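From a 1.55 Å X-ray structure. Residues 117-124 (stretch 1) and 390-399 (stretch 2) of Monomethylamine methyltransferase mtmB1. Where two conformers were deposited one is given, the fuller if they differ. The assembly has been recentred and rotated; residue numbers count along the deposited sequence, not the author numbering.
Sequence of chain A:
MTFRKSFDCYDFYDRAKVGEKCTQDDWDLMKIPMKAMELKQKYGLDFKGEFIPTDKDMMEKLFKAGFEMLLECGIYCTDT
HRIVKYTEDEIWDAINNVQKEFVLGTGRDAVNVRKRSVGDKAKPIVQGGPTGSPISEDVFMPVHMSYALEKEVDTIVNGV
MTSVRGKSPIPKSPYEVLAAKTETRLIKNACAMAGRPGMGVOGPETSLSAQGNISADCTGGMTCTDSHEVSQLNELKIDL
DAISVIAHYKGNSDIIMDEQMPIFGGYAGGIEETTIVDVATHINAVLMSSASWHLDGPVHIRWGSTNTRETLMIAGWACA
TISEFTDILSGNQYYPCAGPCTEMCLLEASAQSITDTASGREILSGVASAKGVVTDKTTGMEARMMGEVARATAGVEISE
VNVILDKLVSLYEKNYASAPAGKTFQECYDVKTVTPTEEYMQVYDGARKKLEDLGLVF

Stretch 1 117-124: SVGDKAKP
Stretch 2, residues 390-399: ARATAGVEIS

This is a mixed contact between an irregular segment, 117-124, and a segment that ends one helix, turns and starts another, 390-399; its direct polar link is one weak backbone-to-backbone hydrogen bond, supported by three bridging waters and small apolar contacts at both ends.

The two segments run in opposite directions. Lys-121 CA lies 4.0 Å from Gly-395 CA, and Lys-123 CA lies 5.8 Å from Arg-391 CA. Val-118 accordingly meets Ile-398, and Pro-124 meets Ala-390. About 446 Å² is buried, both sides summed.

Stretch 1 has no helix or strand. It opens with a type II turn from Ser-117 to Asp-120, closed by Asp-120 N to Ser-117 O at 3.1 Å. Val-118 has phi/psi -62/133, Gly-119 68/16 and Asp-120 -53/140. Lys-121 is at -71/-26; Ala-122, Lys-123 and Pro-124 are extended. The CA-to-CB bond of Asp-120 points away from stretch 2; its carboxylate (chi1 t, chi2 128°) braces its own loop. Asp-120 OD1 accepts from Ser-117 N at 3.0 Å, and OD2 from Ala-122 N at 2.8 Å.

In stretch 2, residues 390-393 are helical, and Ala-394 N still bonds Ala-390 O at 3.0 Å. Ala-394 then leaves helical angles at -53/127. A second type II turn spans Thr-393 to Val-396, with Val-396 N to Thr-393 O at 3.0 Å. Gly-395 is at 86/-11 and Val-396 at -72/141. Glu-397, at -57/135, sits at the N-cap position, and a new helix starts at Ile-398.

The two turns meet through their glycines. Gly-119 O is 3.6 Å from Gly-395 CA. Gly-395 N donates to Asp-120 O at 3.1 Å, but the angle of 126° makes this bond weak. A side chain on Gly-395 would not fit: an ideal CB would lie 2.8 Å from Lys-121 CD, a clash, and would also jam against the preceding carbonyl. Lys-121 (chi m, m, t, t) starts away from stretch 2, then folds back so that CD rests 3.6 Å from Gly-395 CA.

Ala-394 points its methyl toward stretch 1. Its CB makes van der Waals contact, not hydrogen bonds, with Lys-121 O at 3.4 Å and Ala-122 O at 3.9 Å.

Water 1 donates to Gly-119 O at 2.9 Å and to Val-396 O at 2.8 Å. Water 2 donates to Lys-121 O at 2.7 Å and, weakly, to Ala-394 O at 3.3 Å. Water 3 accepts from Lys-123 NZ at 2.7 Å and Arg-391 NH1 at 2.8 Å, linking two like charges.

Ile-398 (chi m, m) points toward stretch 1. Its CD1 makes an apolar contact with Val-118 CG1 (chi1 t) at 3.7 Å. At the other end, Pro-124 CG, in a C-gamma endo ring, makes another with Ala-390 CB at 4.0 Å. Lys-123 is extended (all t), its CE 4.1 Å from Arg-391 CB. Arg-391 is t, t, p, with chi4 -111°.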

# COMPACT_ATOMS: atom_id res chain seq x y z
N SER A 117 -10.32 14.92 -31.62
CA SER A 117 -10.32 14.97 -33.07
C SER A 117 -10.01 16.40 -33.49
O SER A 117 -9.93 17.29 -32.65
CB SER A 117 -11.68 14.56 -33.62
OG SER A 117 -12.70 15.43 -33.16
N VAL A 118 -9.81 16.61 -34.79
CA VAL A 118 -9.55 17.94 -35.30
C VAL A 118 -10.78 18.79 -34.97
O VAL A 118 -11.91 18.35 -35.18
CB VAL A 118 -9.34 17.91 -36.83
CG1 VAL A 118 -9.23 19.33 -37.37
CG2 VAL A 118 -8.08 17.12 -37.15
N GLY A 119 -10.55 19.99 -34.43
CA GLY A 119 -11.65 20.89 -34.09
C GLY A 119 -12.53 20.43 -32.94
O GLY A 119 -13.63 20.95 -32.74
N ASP A 120 -12.05 19.46 -32.17
CA ASP A 120 -12.81 18.91 -31.05
C ASP A 120 -13.30 19.97 -30.06
O ASP A 120 -12.58 20.92 -29.75
CB ASP A 120 -11.94 17.88 -30.31
CG ASP A 120 -12.75 16.85 -29.56
OD1 ASP A 120 -12.50 15.65 -29.77
OD2 ASP A 120 -13.64 17.24 -28.77
N LYS A 121 -14.52 19.80 -29.58
CA LYS A 121 -15.11 20.72 -28.61
C LYS A 121 -14.43 20.56 -27.25
O LYS A 121 -14.42 21.49 -26.44
CB LYS A 121 -16.61 20.44 -28.44
CG LYS A 121 -17.46 20.67 -29.67
CD LYS A 121 -17.71 22.14 -29.94
CE LYS A 121 -18.70 22.33 -31.08
NZ LYS A 121 -19.00 23.76 -31.34
N ALA A 122 -13.89 19.38 -27.00
CA ALA A 122 -13.21 19.11 -25.73
C ALA A 122 -11.87 19.83 -25.68
O ALA A 122 -11.19 19.97 -26.69
CB ALA A 122 -13.01 17.61 -25.55
N LYS A 123 -11.51 20.29 -24.49
CA LYS A 123 -10.25 21.00 -24.29
C LYS A 123 -9.11 20.01 -24.05
O LYS A 123 -9.29 18.98 -23.41
CB LYS A 123 -10.38 21.93 -23.08
CG LYS A 123 -9.15 22.78 -22.78
CD LYS A 123 -9.34 23.53 -21.47
CE LYS A 123 -8.16 24.47 -21.19
NZ LYS A 123 -8.28 25.11 -19.85
N PRO A 124 -7.92 20.30 -24.60
CA PRO A 124 -6.83 19.36 -24.36
C PRO A 124 -6.33 19.49 -22.92
O PRO A 124 -6.70 20.43 -22.20
CB PRO A 124 -5.77 19.79 -25.37
CG PRO A 124 -6.04 21.25 -25.56
CD PRO A 124 -7.55 21.30 -25.61
N ALA A 390 -6.46 27.62 -25.24
CA ALA A 390 -6.94 26.30 -25.64
C ALA A 390 -8.45 26.23 -25.46
O ALA A 390 -9.17 25.70 -26.31
CB ALA A 390 -6.25 25.21 -24.82
N ARG A 391 -8.94 26.77 -24.35
CA ARG A 391 -10.37 26.77 -24.08
C ARG A 391 -11.10 27.57 -25.16
O ARG A 391 -12.13 27.15 -25.67
CB ARG A 391 -10.67 27.38 -22.71
CG ARG A 391 -12.15 27.38 -22.36
CD ARG A 391 -12.44 28.14 -21.07
NE ARG A 391 -12.19 29.57 -21.20
CZ ARG A 391 -11.20 30.22 -20.60
NH1 ARG A 391 -10.35 29.56 -19.81
NH2 ARG A 391 -11.05 31.52 -20.78
N ALA A 392 -10.56 28.74 -25.49
CA ALA A 392 -11.16 29.61 -26.49
C ALA A 392 -11.17 28.99 -27.89
O ALA A 392 -12.10 29.20 -28.66
CB ALA A 392 -10.41 30.95 -26.52
N THR A 393 -10.12 28.23 -28.21
CA THR A 393 -9.99 27.59 -29.52
C THR A 393 -10.86 26.35 -29.71
O THR A 393 -11.32 26.07 -30.81
CB THR A 393 -8.52 27.21 -29.78
OG1 THR A 393 -7.70 28.38 -29.68
CG2 THR A 393 -8.36 26.62 -31.18
N ALA A 394 -11.07 25.59 -28.63
CA ALA A 394 -11.86 24.37 -28.71
C ALA A 394 -13.22 24.59 -29.35
O ALA A 394 -13.98 25.48 -28.94
CB ALA A 394 -12.02 23.76 -27.32
N GLY A 395 -13.53 23.79 -30.37
CA GLY A 395 -14.82 23.90 -31.03
C GLY A 395 -14.93 24.91 -32.16
O GLY A 395 -15.92 24.91 -32.89
N VAL A 396 -13.93 25.77 -32.32
CA VAL A 396 -13.97 26.78 -33.37
C VAL A 396 -13.76 26.14 -34.75
O VAL A 396 -12.96 25.22 -34.90
CB VAL A 396 -12.89 27.87 -33.15
CG1 VAL A 396 -12.92 28.88 -34.29
CG2 VAL A 396 -13.14 28.57 -31.82
N GLU A 397 -14.51 26.62 -35.74
CA GLU A 397 -14.40 26.12 -37.10
C GLU A 397 -12.97 26.25 -37.60
O GLU A 397 -12.33 27.28 -37.41
CB GLU A 397 -15.34 26.91 -38.03
CG GLU A 397 -16.82 26.60 -37.83
CD GLU A 397 -17.72 27.50 -38.65
OE1 GLU A 397 -17.36 27.80 -39.81
OE2 GLU A 397 -18.79 27.90 -38.14
N ILE A 398 -12.47 25.20 -38.23
CA ILE A 398 -11.10 25.19 -38.73
C ILE A 398 -10.79 26.32 -39.72
O ILE A 398 -9.70 26.89 -39.70
CB ILE A 398 -10.76 23.83 -39.38
CG1 ILE A 398 -10.87 22.72 -38.33
CG2 ILE A 398 -9.36 23.86 -39.98
CD1 ILE A 398 -10.04 22.97 -37.07
N SER A 399 -11.75 26.65 -40.59
CA SER A 399 -11.53 27.72 -41.55
C SER A 399 -11.23 29.02 -40.81
O SER A 399 -10.36 29.79 -41.21
CB SER A 399 -12.76 27.90 -42.45
OG SER A 399 -13.89 28.31 -41.69
O HOH W 1 -14.29 22.72 -34.92
O HOH W 2 -15.83 23.73 -26.83
O HOH W 3 -10.22 26.88 -19.09